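Protein mini spindles (Drosophila melanogaster, PDB 5VJC) probably binds tubulin through its TOG domains, and so promotes microtubule dynamics and the formation of the mitotic spindle. Local coordinates at residues 57-62 / 90-95; 69-74 / 105-110; 94-99 / 113-118; 135-140 / 157-162. All blocks are in the same frame, centred on the assembly; numbering follows the deposited sequence.

Contact 1: residues 57-62 / 90-95; sequences ANMFHD and DLILKW
Met59 and Trp95 mark the closest approach of the two backbones, with their CA atoms 7.7 Å apart. Segment 57-62 carries the end of helix 53-59, and Phe60 is the first residue to leave helical phi/psi; segment 90-95 is helical throughout. Trp95 points its indole at this helix end, with CG anti to the backbone N (chi1 178°). The ring edge thus meets the backbone of Met59: Trp95 NE1 donates to Met59 O at 2.9 Å, nearly straight (171°) and with the oxygen in the indole plane, although crowding around that oxygen makes its position less sure. The Met59 side chain runs extended over one face of the indole. Its CG stands 3.9 Å from the centroid of the five-membered ring, a CH-pi contact, and SD follows above the same ring at 4.6 Å in a more distant Met-aromatic contact. This is helix-to-helix packing within the all-helical TOG domain of HEAT repeats, and Met46 of helix 36-48 also touches Met59. A leucine in place of Trp95 would probably leave Met59 O without its indole donor and take away the flat surface under the methionine. Phe60 forms a T-shaped pair with Trp95, whose edge is directed at the phenyl face; the centroid of the phenyl ring and that of the five-membered ring are 5.8 Å apart, the planes at 80°. Farther along, Met59 CE reaches Ile92 CD1 at 4.0 Å, where the two side chains cross at about a right angle.

Contact 2: residues 69-74 / 105-110; sequences KVIEQL and PSVLIK
The flat groups that Ile71 meets on segment 105-110 are peptide units, not rings. Its CG2 methyl lies 3.6 Å from Lys110 O, and its CD1 methyl is 4.0 Å from Val107 O, so the two branches touch carbonyls one helical turn apart. The branching explains this reach: CG2 stands anti to the backbone N, while CG1 is anti to the carbonyl carbon (chi1 -69°) and carries CD1 on toward Val107. There the contact becomes purely aliphatic, Ile71 CD1 meeting Val107 CG1 at 4.2 Å with the side chains at about a right angle. Ile71 and Lys110 have the nearest CA atoms, 7.1 Å apart. Lys110 starts toward Ile71, its CB 4.3 Å from Ile71 CG2, but the chain then bends away, and its amine makes a long, weak ion pair with Glu113 instead. An alanine in place of Ile71 would probably open a gap between the helices, Val107 CG1 losing the methyl that it packs on. Van der Waals contact alone joins the segments here, the aliphatic side chain lying against the backbone of the other helix. Helices 64-77 and 105-124 are thereby brought together within the HEAT-repeat solenoid of the TOG domain, with Trp95 of helix 89-99 packing on Ile71 and Arg99 of the same helix on Val107, while Leu68 of helix 64-77 also touches Val107 and Lys110.

Contact 3: residues 94-99 / 113-118; sequences KWLTLR and EYLVQV
Apolar packing joins the segments, and it centres on one methyl: Leu96 CD1. Leu96 and Leu115 reach toward each other tip to tip, with Leu96 CD1 3.8 Å from Leu115 CD2. In both leucines CG is anti to the carbonyl carbon (chi1 -68° in Leu96), and both side chains set out toward the opposite helix. The same Leu96 methyl sits at the rim of Tyr114, near the ring plane and 4.2 Å from Tyr114 CD2, while Val118 CG2, one turn on, lies over a face of that ring. The polar contacts run within segment 94-99. Thr97 OG1 donates to Lys94 O at 2.6 Å, from a position tilted 23° out of the carbonyl plane; Leu98 N reaches the same oxygen at 3.2 Å from the same face, so one buried carbonyl serves two donors. Thr97 OG1 is further engaged by Trp29 NE1. Between flat groups, the guanidinium of Arg99 is modelled over the Trp95 indole, but its exact placement is doubtful. Apolar side chains packed between successive antiparallel helices, here 89-99 and 105-124, are characteristic of the HEAT-repeat solenoid from which TOG domains are built.

Contact 4: residues 135-140 / 157-162; sequences SSFVPH and RRVLRQ
Phe137 and Val159 meet because each sends a branch out anti to its own backbone nitrogen: CG of Phe137 (chi1 177°) and CG1 of Val159 (chi1 173°). The methyl arrives at the edge of the phenyl ring, near its plane, with Val159 CG1 4.1 Å from Phe137 CZ and equally far from Phe137 CE2. It sits outside the CE2-CZ bond, not over a face. The second pair is wholly aliphatic. Val138 CG1 lies 4.0 Å from Leu160 CD1, and the rotation about CB-CG of Leu160 (chi2 74°) brings that methyl toward helix 131-142. Both pairs cross at about a right angle. The nearest CA atoms are those of Val138 and Leu160, 7.7 Å apart. Helices 131-142 and 150-166 pack here as neighbours in the HEAT-repeat solenoid of the TOG domain. Helix 131-142 is kinked: the regular bonds to the preceding turn are missing at the nitrogens of Pro139 and His140, and His140 N keeps a weak bond to Phe137 O. On the far side of helix 150-166, Arg157 and Arg161 form salt bridges with Glu190 and Glu194. Leu115 of helix 105-124 packs on both Phe137 and Val159, whereas helix 169-178 supplies Tyr175 against Val138 and Val172 against Leu160.

All four are buried contacts; contacts 3 and 4 use buried residues only, contact 1 includes the partly exposed Phe60, and contact 2 reaches the surface through Lys110. Contacts 1 and 3 share helix 89-99, and contacts 2 and 3 share helix 105-124. Contact 4 lies nearest the middle of the chain, about 2 Å from its centre, and abuts contact 3 through Leu115 and Val159. Chemistry changes along this row: contact 1, at a helix end, relies on aromatic rings and a backbone carbonyl, contact 2 sets an aliphatic side chain against a helix backbone, and contacts 3 and 4 join apolar side chains to one another. Trp95 bridges contacts 1 and 2 by packing on Val70 and Ile71.

Contact 1: residues 57-62 / 90-95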
# COMPACT_ATOMS: atom_id res chain seq x y z
N ALA A 57 -14.77 2.77 -20.60
CA ALA A 57 -14.60 1.68 -21.56
C ALA A 57 -13.15 1.18 -21.58
O ALA A 57 -12.91 -0.03 -21.53
CB ALA A 57 -15.03 2.13 -22.97
N ASN A 58 -12.19 2.11 -21.63
CA ASN A 58 -10.76 1.77 -21.65
C ASN A 58 -10.28 1.17 -20.34
O ASN A 58 -9.40 0.30 -20.34
CB ASN A 58 -9.93 3.01 -21.96
CG ASN A 58 -10.01 3.40 -23.42
OD1 ASN A 58 -10.15 2.53 -24.28
ND2 ASN A 58 -9.94 4.69 -23.71
N MET A 59 -10.88 1.62 -19.25
CA MET A 59 -10.52 1.17 -17.90
C MET A 59 -10.80 -0.31 -17.70
O MET A 59 -10.05 -1.00 -17.00
CB MET A 59 -11.30 1.99 -16.86
CG MET A 59 -10.67 3.32 -16.52
SD MET A 59 -11.74 4.36 -15.49
CE MET A 59 -10.55 5.58 -14.96
N PHE A 60 -11.86 -0.80 -18.32
CA PHE A 60 -12.23 -2.19 -18.11
C PHE A 60 -12.01 -3.05 -19.36
O PHE A 60 -12.51 -4.16 -19.47
CB PHE A 60 -13.67 -2.25 -17.60
CG PHE A 60 -13.84 -1.53 -16.28
CD1 PHE A 60 -13.46 -2.13 -15.09
CD2 PHE A 60 -14.31 -0.22 -16.25
CE1 PHE A 60 -13.58 -1.45 -13.87
CE2 PHE A 60 -14.43 0.47 -15.03
CZ PHE A 60 -14.06 -0.14 -13.84
N HIS A 61 -11.20 -2.55 -20.28
CA HIS A 61 -10.75 -3.34 -21.40
C HIS A 61 -9.76 -4.40 -20.88
O HIS A 61 -9.05 -4.17 -19.90
CB HIS A 61 -10.10 -2.44 -22.46
CG HIS A 61 -10.06 -3.03 -23.82
ND1 HIS A 61 -9.30 -4.15 -24.13
CD2 HIS A 61 -10.67 -2.67 -24.98
CE1 HIS A 61 -9.46 -4.45 -25.41
NE2 HIS A 61 -10.28 -3.56 -25.94
N ASP A 62 -9.71 -5.56 -21.52
CA ASP A 62 -8.81 -6.61 -21.06
C ASP A 62 -7.36 -6.33 -21.45
O ASP A 62 -6.44 -6.86 -20.84
CB ASP A 62 -9.26 -7.98 -21.61
CG ASP A 62 -9.93 -8.85 -20.55
OD1 ASP A 62 -10.44 -8.30 -19.53
OD2 ASP A 62 -9.97 -10.09 -20.73
N ASP A 90 -11.31 8.07 -4.70
CA ASP A 90 -11.64 6.72 -4.25
C ASP A 90 -11.83 5.76 -5.43
O ASP A 90 -11.36 4.61 -5.39
CB ASP A 90 -12.88 6.75 -3.33
CG ASP A 90 -14.15 7.28 -4.03
OD1 ASP A 90 -14.08 8.36 -4.67
OD2 ASP A 90 -15.21 6.61 -3.95
N LEU A 91 -12.47 6.24 -6.50
CA LEU A 91 -12.68 5.44 -7.71
C LEU A 91 -11.34 5.15 -8.41
O LEU A 91 -11.11 4.05 -8.89
CB LEU A 91 -13.62 6.15 -8.69
CG LEU A 91 -14.99 6.52 -8.10
CD1 LEU A 91 -15.81 7.40 -9.08
CD2 LEU A 91 -15.71 5.22 -7.80
N ILE A 92 -10.50 6.17 -8.48
CA ILE A 92 -9.21 6.01 -9.17
C ILE A 92 -8.28 5.08 -8.39
O ILE A 92 -7.59 4.25 -9.00
CB ILE A 92 -8.52 7.37 -9.39
CG1 ILE A 92 -9.35 8.26 -10.33
CG2 ILE A 92 -7.13 7.17 -9.98
CD1 ILE A 92 -9.75 7.57 -11.61
N LEU A 93 -8.26 5.21 -7.06
CA LEU A 93 -7.47 4.30 -6.23
C LEU A 93 -7.96 2.87 -6.42
O LEU A 93 -7.14 1.96 -6.60
CB LEU A 93 -7.51 4.70 -4.74
CG LEU A 93 -6.83 6.04 -4.38
CD1 LEU A 93 -7.00 6.38 -2.91
CD2 LEU A 93 -5.31 6.04 -4.78
N LYS A 94 -9.29 2.67 -6.41
CA LYS A 94 -9.87 1.34 -6.64
C LYS A 94 -9.46 0.77 -7.98
O LYS A 94 -9.15 -0.43 -8.08
CB LYS A 94 -11.39 1.37 -6.55
CG LYS A 94 -11.94 1.46 -5.13
CD LYS A 94 -13.47 1.59 -5.12
CE LYS A 94 -13.99 1.56 -3.68
NZ LYS A 94 -15.48 1.64 -3.61
N TRP A 95 -9.49 1.60 -9.02
CA TRP A 95 -9.16 1.10 -10.36
C TRP A 95 -7.69 0.65 -10.40
O TRP A 95 -7.36 -0.35 -11.03
CB TRP A 95 -9.40 2.17 -11.43
CG TRP A 95 -9.02 1.69 -12.82
CD1 TRP A 95 -9.70 0.78 -13.59
CD2 TRP A 95 -7.86 2.06 -13.57
NE1 TRP A 95 -9.04 0.57 -14.78
CE2 TRP A 95 -7.91 1.35 -14.80
CE3 TRP A 95 -6.79 2.94 -13.35
CZ2 TRP A 95 -6.93 1.48 -15.77
CZ3 TRP A 95 -5.81 3.06 -14.33
CH2 TRP A 95 -5.88 2.34 -15.52

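Contact 2: residues 69-74 / 105-110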
# COMPACT_ATOMS: atom_id res chain seq x y z
N LYS A 69 -2.87 3.74 -21.59
CA LYS A 69 -3.53 4.94 -22.11
C LYS A 69 -4.31 5.68 -21.04
O LYS A 69 -4.18 6.90 -20.90
CB LYS A 69 -4.47 4.56 -23.27
CG LYS A 69 -5.23 5.75 -23.85
CD LYS A 69 -6.03 5.26 -25.06
CE LYS A 69 -6.60 6.41 -25.87
NZ LYS A 69 -7.26 5.89 -27.10
N VAL A 70 -5.14 4.95 -20.30
CA VAL A 70 -5.90 5.56 -19.20
C VAL A 70 -4.98 6.30 -18.23
O VAL A 70 -5.23 7.46 -17.87
CB VAL A 70 -6.72 4.50 -18.44
CG1 VAL A 70 -7.26 5.09 -17.13
CG2 VAL A 70 -7.88 4.00 -19.30
N ILE A 71 -3.90 5.65 -17.81
CA ILE A 71 -2.97 6.29 -16.88
C ILE A 71 -2.32 7.54 -17.48
O ILE A 71 -2.21 8.57 -16.82
CB ILE A 71 -1.87 5.31 -16.43
CG1 ILE A 71 -2.49 4.23 -15.53
CG2 ILE A 71 -0.76 6.07 -15.69
CD1 ILE A 71 -1.72 2.93 -15.51
N GLU A 72 -1.89 7.45 -18.74
CA GLU A 72 -1.36 8.62 -19.43
C GLU A 72 -2.39 9.77 -19.48
O GLU A 72 -2.06 10.93 -19.26
CB GLU A 72 -0.93 8.24 -20.84
CG GLU A 72 -0.29 9.39 -21.59
CD GLU A 72 0.16 8.97 -22.97
OE1 GLU A 72 -0.70 8.62 -23.81
OE2 GLU A 72 1.39 8.97 -23.21
N GLN A 73 -3.64 9.45 -19.78
CA GLN A 73 -4.66 10.50 -19.84
C GLN A 73 -4.88 11.12 -18.46
O GLN A 73 -4.92 12.34 -18.31
CB GLN A 73 -5.96 9.93 -20.40
CG GLN A 73 -5.91 9.74 -21.90
CD GLN A 73 -7.03 8.88 -22.42
OE1 GLN A 73 -7.61 8.09 -21.69
NE2 GLN A 73 -7.34 9.03 -23.70
N LEU A 74 -4.98 10.28 -17.43
CA LEU A 74 -5.17 10.81 -16.08
C LEU A 74 -3.97 11.65 -15.65
O LEU A 74 -4.12 12.69 -14.99
CB LEU A 74 -5.41 9.67 -15.09
CG LEU A 74 -6.70 8.88 -15.24
CD1 LEU A 74 -6.64 7.58 -14.43
CD2 LEU A 74 -7.88 9.75 -14.81
N PRO A 105 4.27 -5.29 -16.02
CA PRO A 105 5.23 -4.39 -15.38
C PRO A 105 5.11 -2.95 -15.87
O PRO A 105 5.32 -2.04 -15.07
CB PRO A 105 6.59 -4.98 -15.78
CG PRO A 105 6.29 -6.42 -16.11
CD PRO A 105 4.93 -6.41 -16.71
N SER A 106 4.79 -2.75 -17.15
CA SER A 106 4.66 -1.39 -17.66
C SER A 106 3.51 -0.69 -16.93
O SER A 106 3.62 0.46 -16.53
CB SER A 106 4.41 -1.38 -19.17
OG SER A 106 5.46 -2.04 -19.86
N VAL A 107 2.40 -1.41 -16.76
CA VAL A 107 1.22 -0.82 -16.13
C VAL A 107 1.53 -0.50 -14.66
O VAL A 107 1.15 0.56 -14.15
CB VAL A 107 -0.02 -1.76 -16.23
CG1 VAL A 107 -1.16 -1.22 -15.39
CG2 VAL A 107 -0.46 -1.90 -17.68
N LEU A 108 2.26 -1.39 -13.99
CA LEU A 108 2.61 -1.13 -12.61
C LEU A 108 3.51 0.11 -12.48
O LEU A 108 3.25 0.99 -11.66
CB LEU A 108 3.26 -2.36 -11.98
CG LEU A 108 2.40 -3.63 -11.94
CD1 LEU A 108 3.23 -4.82 -11.45
CD2 LEU A 108 1.20 -3.43 -11.05
N ILE A 109 4.54 0.21 -13.32
CA ILE A 109 5.49 1.33 -13.20
C ILE A 109 4.85 2.68 -13.52
O ILE A 109 5.07 3.67 -12.83
CB ILE A 109 6.74 1.12 -14.10
CG1 ILE A 109 7.65 0.04 -13.50
CG2 ILE A 109 7.52 2.43 -14.24
CD1 ILE A 109 8.55 -0.68 -14.52
N LYS A 110 4.09 2.72 -14.60
CA LYS A 110 3.41 3.95 -14.97
C LYS A 110 2.27 4.29 -13.98
O LYS A 110 2.10 5.46 -13.64
CB LYS A 110 2.88 3.85 -16.40
CG LYS A 110 3.98 3.65 -17.46
CD LYS A 110 5.03 4.76 -17.38
CE LYS A 110 4.57 6.01 -18.12
NZ LYS A 110 5.59 7.09 -18.04

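Contact 3: residues 94-99 / 113-118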
# COMPACT_ATOMS: atom_id res chain seq x y z
N LYS A 94 -9.29 2.67 -6.41
CA LYS A 94 -9.87 1.34 -6.64
C LYS A 94 -9.46 0.77 -7.98
O LYS A 94 -9.15 -0.43 -8.08
CB LYS A 94 -11.39 1.37 -6.55
CG LYS A 94 -11.94 1.46 -5.13
CD LYS A 94 -13.47 1.59 -5.12
CE LYS A 94 -13.99 1.56 -3.68
NZ LYS A 94 -15.48 1.64 -3.61
N TRP A 95 -9.49 1.60 -9.02
CA TRP A 95 -9.16 1.10 -10.36
C TRP A 95 -7.69 0.65 -10.40
O TRP A 95 -7.36 -0.35 -11.03
CB TRP A 95 -9.40 2.17 -11.43
CG TRP A 95 -9.02 1.69 -12.82
CD1 TRP A 95 -9.70 0.78 -13.59
CD2 TRP A 95 -7.86 2.06 -13.57
NE1 TRP A 95 -9.04 0.57 -14.78
CE2 TRP A 95 -7.91 1.35 -14.80
CE3 TRP A 95 -6.79 2.94 -13.35
CZ2 TRP A 95 -6.93 1.48 -15.77
CZ3 TRP A 95 -5.81 3.06 -14.33
CH2 TRP A 95 -5.88 2.34 -15.52
N LEU A 96 -6.82 1.37 -9.70
CA LEU A 96 -5.42 0.98 -9.68
C LEU A 96 -5.22 -0.32 -8.88
O LEU A 96 -4.42 -1.16 -9.28
CB LEU A 96 -4.55 2.12 -9.15
CG LEU A 96 -4.57 3.25 -10.19
CD1 LEU A 96 -4.22 4.59 -9.59
CD2 LEU A 96 -3.66 2.89 -11.41
N THR A 97 -5.98 -0.51 -7.81
CA THR A 97 -5.85 -1.75 -7.04
C THR A 97 -6.18 -2.97 -7.92
O THR A 97 -5.59 -4.04 -7.73
CB THR A 97 -6.75 -1.79 -5.76
OG1 THR A 97 -8.13 -1.88 -6.12
CG2 THR A 97 -6.49 -0.57 -4.84
N LEU A 98 -7.10 -2.82 -8.88
CA LEU A 98 -7.34 -3.91 -9.82
C LEU A 98 -6.11 -4.18 -10.71
O LEU A 98 -5.74 -5.32 -10.93
CB LEU A 98 -8.56 -3.62 -10.70
CG LEU A 98 -9.87 -3.46 -9.95
CD1 LEU A 98 -10.94 -3.04 -10.95
CD2 LEU A 98 -10.28 -4.77 -9.24
N ARG A 99 -5.48 -3.11 -11.18
CA ARG A 99 -4.26 -3.19 -11.98
C ARG A 99 -3.06 -3.77 -11.24
O ARG A 99 -2.07 -4.19 -11.85
CB ARG A 99 -3.89 -1.81 -12.53
CG ARG A 99 -4.84 -1.36 -13.64
CD ARG A 99 -5.12 -2.56 -14.51
NE ARG A 99 -6.35 -2.49 -15.28
CZ ARG A 99 -7.57 -2.32 -14.78
NH1 ARG A 99 -7.74 -2.16 -13.48
NH2 ARG A 99 -8.62 -2.29 -15.59
N GLU A 113 4.03 5.73 -10.94
CA GLU A 113 4.45 7.11 -11.22
C GLU A 113 3.30 8.10 -11.10
O GLU A 113 3.45 9.18 -10.55
CB GLU A 113 5.02 7.26 -12.62
CG GLU A 113 6.49 7.03 -12.80
CD GLU A 113 6.91 7.28 -14.25
OE1 GLU A 113 6.24 8.10 -14.93
OE2 GLU A 113 7.88 6.64 -14.71
N TYR A 114 2.16 7.76 -11.71
CA TYR A 114 0.95 8.58 -11.60
C TYR A 114 0.58 8.79 -10.15
O TYR A 114 0.33 9.91 -9.70
CB TYR A 114 -0.21 7.92 -12.36
CG TYR A 114 -1.57 8.59 -12.13
CD1 TYR A 114 -1.76 9.94 -12.41
CD2 TYR A 114 -2.65 7.86 -11.65
CE1 TYR A 114 -3.00 10.54 -12.21
CE2 TYR A 114 -3.90 8.46 -11.46
CZ TYR A 114 -4.07 9.79 -11.74
OH TYR A 114 -5.31 10.38 -11.53
N LEU A 115 0.55 7.70 -9.40
CA LEU A 115 0.20 7.76 -7.98
C LEU A 115 1.09 8.71 -7.20
O LEU A 115 0.61 9.39 -6.28
CB LEU A 115 0.27 6.36 -7.36
CG LEU A 115 -0.99 5.54 -7.64
CD1 LEU A 115 -0.68 4.08 -7.39
CD2 LEU A 115 -2.14 6.02 -6.73
N VAL A 116 2.38 8.74 -7.54
CA VAL A 116 3.28 9.70 -6.92
C VAL A 116 2.79 11.12 -7.21
O VAL A 116 2.77 11.94 -6.29
CB VAL A 116 4.74 9.52 -7.39
CG1 VAL A 116 5.62 10.67 -6.90
CG2 VAL A 116 5.29 8.19 -6.87
N GLN A 117 2.39 11.42 -8.45
CA GLN A 117 1.87 12.76 -8.79
C GLN A 117 0.57 13.04 -8.01
O GLN A 117 0.35 14.16 -7.52
CB GLN A 117 1.58 12.91 -10.29
CG GLN A 117 2.65 12.52 -11.31
CD GLN A 117 2.04 12.46 -12.72
OE1 GLN A 117 1.99 11.40 -13.36
NE2 GLN A 117 1.53 13.61 -13.18
N VAL A 118 -0.29 12.04 -7.91
CA VAL A 118 -1.55 12.17 -7.16
C VAL A 118 -1.31 12.49 -5.69
O VAL A 118 -1.91 13.42 -5.15
CB VAL A 118 -2.39 10.89 -7.26
CG1 VAL A 118 -3.53 10.90 -6.22
CG2 VAL A 118 -2.96 10.73 -8.66

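Contact 4: residues 135-140 / 157-162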
# COMPACT_ATOMS: atom_id res chain seq x y z
N SER A 135 -8.12 2.19 3.42
CA SER A 135 -8.40 0.75 3.55
C SER A 135 -8.54 0.04 2.22
O SER A 135 -8.17 -1.11 2.09
CB SER A 135 -9.68 0.53 4.36
OG SER A 135 -9.40 0.66 5.73
N SER A 136 -9.11 0.72 1.24
CA SER A 136 -9.35 0.10 -0.06
C SER A 136 -8.06 -0.04 -0.85
O SER A 136 -8.00 -0.81 -1.81
CB SER A 136 -10.32 0.94 -0.88
OG SER A 136 -9.64 2.10 -1.34
N PHE A 137 -7.04 0.73 -0.45
CA PHE A 137 -5.89 0.97 -1.31
C PHE A 137 -4.60 0.35 -0.79
O PHE A 137 -3.95 -0.39 -1.51
CB PHE A 137 -5.69 2.47 -1.50
CG PHE A 137 -4.48 2.83 -2.32
CD1 PHE A 137 -4.35 2.39 -3.63
CD2 PHE A 137 -3.46 3.61 -1.76
CE1 PHE A 137 -3.20 2.72 -4.39
CE2 PHE A 137 -2.32 3.95 -2.52
CZ PHE A 137 -2.20 3.51 -3.83
N VAL A 138 -4.24 0.65 0.45
CA VAL A 138 -2.93 0.27 0.99
C VAL A 138 -2.60 -1.24 1.01
O VAL A 138 -1.50 -1.60 0.64
CB VAL A 138 -2.76 0.85 2.41
CG1 VAL A 138 -1.38 0.51 3.01
CG2 VAL A 138 -2.98 2.36 2.36
N PRO A 139 -3.55 -2.12 1.42
CA PRO A 139 -3.20 -3.55 1.43
C PRO A 139 -2.80 -4.07 0.06
O PRO A 139 -1.90 -4.92 -0.07
CB PRO A 139 -4.49 -4.25 1.89
CG PRO A 139 -5.29 -3.21 2.53
CD PRO A 139 -4.90 -1.88 1.96
N HIS A 140 -3.47 -3.53 -0.97
CA HIS A 140 -3.26 -3.95 -2.33
C HIS A 140 -1.97 -3.38 -2.87
O HIS A 140 -1.24 -4.06 -3.60
CB HIS A 140 -4.45 -3.55 -3.20
CG HIS A 140 -5.75 -4.08 -2.70
ND1 HIS A 140 -6.09 -5.41 -2.81
CD2 HIS A 140 -6.76 -3.47 -2.05
CE1 HIS A 140 -7.28 -5.59 -2.27
NE2 HIS A 140 -7.71 -4.43 -1.80
N ARG A 157 7.27 1.64 -2.69
CA ARG A 157 7.85 2.28 -1.53
C ARG A 157 7.64 3.81 -1.56
O ARG A 157 7.31 4.43 -0.55
CB ARG A 157 9.35 1.92 -1.43
CG ARG A 157 10.06 2.23 -0.11
CD ARG A 157 11.01 1.04 0.30
NE ARG A 157 11.70 0.51 -0.86
CZ ARG A 157 11.92 -0.79 -1.07
NH1 ARG A 157 11.55 -1.68 -0.17
NH2 ARG A 157 12.54 -1.18 -2.18
N ARG A 158 7.83 4.42 -2.73
CA ARG A 158 7.72 5.87 -2.86
C ARG A 158 6.28 6.34 -2.56
O ARG A 158 6.04 7.30 -1.80
CB ARG A 158 8.16 6.31 -4.26
CG ARG A 158 7.97 7.78 -4.58
CD ARG A 158 9.11 8.67 -4.11
NE ARG A 158 9.04 10.01 -4.70
CZ ARG A 158 8.36 11.03 -4.16
NH1 ARG A 158 7.70 10.89 -3.02
NH2 ARG A 158 8.35 12.21 -4.77
N VAL A 159 5.32 5.64 -3.16
CA VAL A 159 3.90 5.90 -2.91
C VAL A 159 3.56 5.61 -1.45
O VAL A 159 2.91 6.41 -0.81
CB VAL A 159 3.00 5.02 -3.84
CG1 VAL A 159 1.49 5.15 -3.47
CG2 VAL A 159 3.25 5.38 -5.31
N LEU A 160 3.99 4.47 -0.93
CA LEU A 160 3.67 4.14 0.46
C LEU A 160 4.17 5.24 1.41
O LEU A 160 3.50 5.61 2.40
CB LEU A 160 4.26 2.79 0.85
CG LEU A 160 3.79 2.23 2.20
CD1 LEU A 160 2.35 1.70 2.14
CD2 LEU A 160 4.72 1.15 2.71
N ARG A 161 5.32 5.82 1.08
CA ARG A 161 5.90 6.81 1.99
C ARG A 161 5.29 8.19 1.80
O ARG A 161 5.54 9.09 2.60
CB ARG A 161 7.41 6.84 1.82
CG ARG A 161 8.01 5.57 2.42
CD ARG A 161 9.51 5.46 2.17
NE ARG A 161 10.00 4.16 2.61
CZ ARG A 161 11.29 3.82 2.66
NH1 ARG A 161 12.22 4.72 2.35
NH2 ARG A 161 11.63 2.61 3.07
N GLN A 162 4.45 8.33 0.78
CA GLN A 162 3.55 9.46 0.68
C GLN A 162 2.23 9.20 1.41
O GLN A 162 1.69 10.10 2.02
CB GLN A 162 3.24 9.77 -0.78
CG GLN A 162 4.43 10.27 -1.57
CD GLN A 162 4.05 10.44 -3.00
OE1 GLN A 162 3.65 9.46 -3.67
NE2 GLN A 162 4.10 11.68 -3.49